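PDB 6I9A: Lys-gingipain catalytic subunit from Porphyromonas gingivalis, which acts as a secreted cysteine endopeptidase that cleaves proteins with a strong preference for lysine at the P1 position and may serve as a virulence factor in periodontal disease. Local coordinates for residues K373-T378 and V436-S441. Residues are numbered along the deposited sequence; the frame is centred on the assembly and turned at random.
Sequences KTNTYT and VVITRS
In the C-terminal immunoglobulin-like domain of this C25 peptidase, Asn375 packs on Ile438 and Arg440, and Tyr377 on Ile438, which illustrates how two segments of a β-domain can pack without a direct hydrogen bond. The Asn375 side chain crosses those of Ile438 and Arg440 at about a right angle: ND2 lies 3.9 Å from Ile438 CG2 and 4.1 Å from Arg440 CB. A water bridges the two segments, accepting from Asn375 ND2 (2.8 Å) and donating to Ile438 O (2.9 Å), while Ser398 OG is a second partner of ND2. At the other end of the amide, Asn375 OD1 accepts from Thr376 N at 2.8 Å, a bent bond (140°) with the donor tilted from the carbonyl plane; Ser395 OG also binds OD1, so both ends of this buried amide are held, which should fix its rotation. Strands 377-378 and 432-439 belong to the antiparallel β-structure of the domain, yet are not sheet neighbours, and they meet here through side chains and one bridging water. Ile438 CG1 stands anti to the carbonyl carbon (chi1 -50°) and carries CD1 to Tyr377 CB, 3.6 Å away, and obliquely to the start of its ring. From the extended chain of Arg440, NH1 reaches Ser395 OG, the hydroxyl it shares with Asn375.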
loop_
_atom_site.group_PDB
_atom_site.type_symbol
_atom_site.label_atom_id
_atom_site.label_comp_id
_atom_site.label_asym_id
_atom_site.label_seq_id
_atom_site.Cartn_x
_atom_site.Cartn_y
_atom_site.Cartn_z
ATOM N N LYS A 373 -15.935 5.900 -7.891
ATOM C CA LYS A 373 -16.699 6.657 -8.869
ATOM C C LYS A 373 -16.395 6.228 -10.278
ATOM O O LYS A 373 -15.370 5.623 -10.570
ATOM C CB LYS A 373 -16.385 8.147 -8.696
ATOM C CG LYS A 373 -16.921 8.670 -7.331
ATOM C CD LYS A 373 -16.534 10.095 -7.030
ATOM C CE LYS A 373 -15.129 10.264 -6.504
ATOM N NZ LYS A 373 -14.629 9.132 -5.676
ATOM N N THR A 374 -17.298 6.579 -11.197
ATOM C CA THR A 374 -17.106 6.320 -12.613
ATOM C C THR A 374 -16.477 7.572 -13.218
ATOM O O THR A 374 -16.996 8.687 -13.031
ATOM C CB THR A 374 -18.456 5.975 -13.269
ATOM O OG1 THR A 374 -18.925 4.761 -12.678
ATOM C CG2 THR A 374 -18.315 5.725 -14.780
ATOM N N ASN A 375 -15.367 7.406 -13.924
ATOM C CA ASN A 375 -14.645 8.556 -14.436
ATOM C C ASN A 375 -15.303 9.073 -15.722
ATOM O O ASN A 375 -16.115 8.371 -16.343
ATOM C CB ASN A 375 -13.150 8.143 -14.704
ATOM C CG ASN A 375 -12.194 9.303 -14.476
ATOM O OD1 ASN A 375 -12.622 10.464 -14.479
ATOM N ND2 ASN A 375 -10.902 9.001 -14.294
ATOM N N THR A 376 -14.890 10.273 -16.132
ATOM C CA THR A 376 -15.292 10.908 -17.381
ATOM C C THR A 376 -14.036 11.060 -18.215
ATOM O O THR A 376 -12.944 11.280 -17.659
ATOM C CB THR A 376 -15.952 12.253 -17.137
ATOM O OG1 THR A 376 -15.001 13.137 -16.549
ATOM C CG2 THR A 376 -17.218 12.130 -16.289
ATOM N N TYR A 377 -14.154 10.895 -19.541
ATOM C CA TYR A 377 -12.978 11.001 -20.400
ATOM C C TYR A 377 -13.432 11.129 -21.830
ATOM O O TYR A 377 -14.573 10.768 -22.164
ATOM C CB TYR A 377 -12.070 9.753 -20.208
ATOM C CG TYR A 377 -12.724 8.485 -20.677
ATOM C CD1 TYR A 377 -12.515 8.014 -21.967
ATOM C CD2 TYR A 377 -13.586 7.780 -19.854
ATOM C CE1 TYR A 377 -13.157 6.883 -22.434
ATOM C CE2 TYR A 377 -14.231 6.634 -20.299
ATOM C CZ TYR A 377 -14.015 6.192 -21.600
ATOM O OH TYR A 377 -14.634 5.052 -22.069
ATOM N N THR A 378 -12.521 11.609 -22.651
ATOM C CA THR A 378 -12.678 11.639 -24.114
ATOM C C THR A 378 -11.356 11.205 -24.710
ATOM O O THR A 378 -10.320 11.814 -24.444
ATOM C CB THR A 378 -13.073 13.048 -24.641
ATOM O OG1 THR A 378 -14.248 13.476 -23.971
ATOM C CG2 THR A 378 -13.325 13.036 -26.166
ATOM N N VAL A 436 -4.694 2.446 -23.762
ATOM C CA VAL A 436 -4.860 3.718 -23.079
ATOM C C VAL A 436 -5.525 3.408 -21.781
ATOM O O VAL A 436 -6.620 2.859 -21.762
ATOM C CB VAL A 436 -5.680 4.747 -23.882
ATOM C CG1 VAL A 436 -5.782 6.072 -23.126
ATOM C CG2 VAL A 436 -5.075 4.960 -25.270
ATOM N N VAL A 437 -4.877 3.746 -20.665
ATOM C CA VAL A 437 -5.384 3.469 -19.306
ATOM C C VAL A 437 -5.491 4.774 -18.589
ATOM O O VAL A 437 -4.559 5.597 -18.628
ATOM C CB VAL A 437 -4.496 2.437 -18.562
ATOM C CG1 VAL A 437 -4.955 2.261 -17.105
ATOM C CG2 VAL A 437 -4.532 1.092 -19.287
ATOM N N ILE A 438 -6.632 4.977 -17.920
ATOM C CA ILE A 438 -6.864 6.181 -17.121
ATOM C C ILE A 438 -7.237 5.773 -15.720
ATOM O O ILE A 438 -8.190 4.990 -15.553
ATOM C CB ILE A 438 -7.951 7.091 -17.735
ATOM C CG1 ILE A 438 -7.685 7.351 -19.251
ATOM C CG2 ILE A 438 -8.075 8.406 -16.929
ATOM C CD1 ILE A 438 -8.851 8.170 -19.943
ATOM N N THR A 439 -6.482 6.257 -14.742
ATOM C CA THR A 439 -6.755 5.904 -13.333
ATOM C C THR A 439 -6.836 7.170 -12.516
ATOM O O THR A 439 -6.321 8.235 -12.885
ATOM C CB THR A 439 -5.635 4.983 -12.775
ATOM O OG1 THR A 439 -4.358 5.629 -12.877
ATOM C CG2 THR A 439 -5.565 3.615 -13.468
ATOM N N ARG A 440 -7.522 7.063 -11.388
ATOM C CA ARG A 440 -7.619 8.149 -10.440
ATOM C C ARG A 440 -8.005 7.561 -9.107
ATOM O O ARG A 440 -8.795 6.611 -9.063
ATOM C CB ARG A 440 -8.667 9.194 -10.897
ATOM C CG ARG A 440 -8.712 10.441 -10.019
ATOM C CD ARG A 440 -9.689 11.474 -10.550
ATOM N NE ARG A 440 -9.818 12.527 -9.548
ATOM C CZ ARG A 440 -10.777 13.452 -9.567
ATOM N NH1 ARG A 440 -11.662 13.490 -10.573
ATOM N NH2 ARG A 440 -10.865 14.340 -8.585
ATOM N N SER A 441 -7.501 8.125 -8.006
ATOM C CA SER A 441 -7.840 7.608 -6.670
ATOM C C SER A 441 -9.362 7.590 -6.468
ATOM O O SER A 441 -10.042 8.596 -6.689
ATOM C CB SER A 441 -7.207 8.513 -5.613
ATOM O OG SER A 441 -7.710 8.179 -4.317
HETATM O O HOH W 1 -10.263 6.249 -14.035
#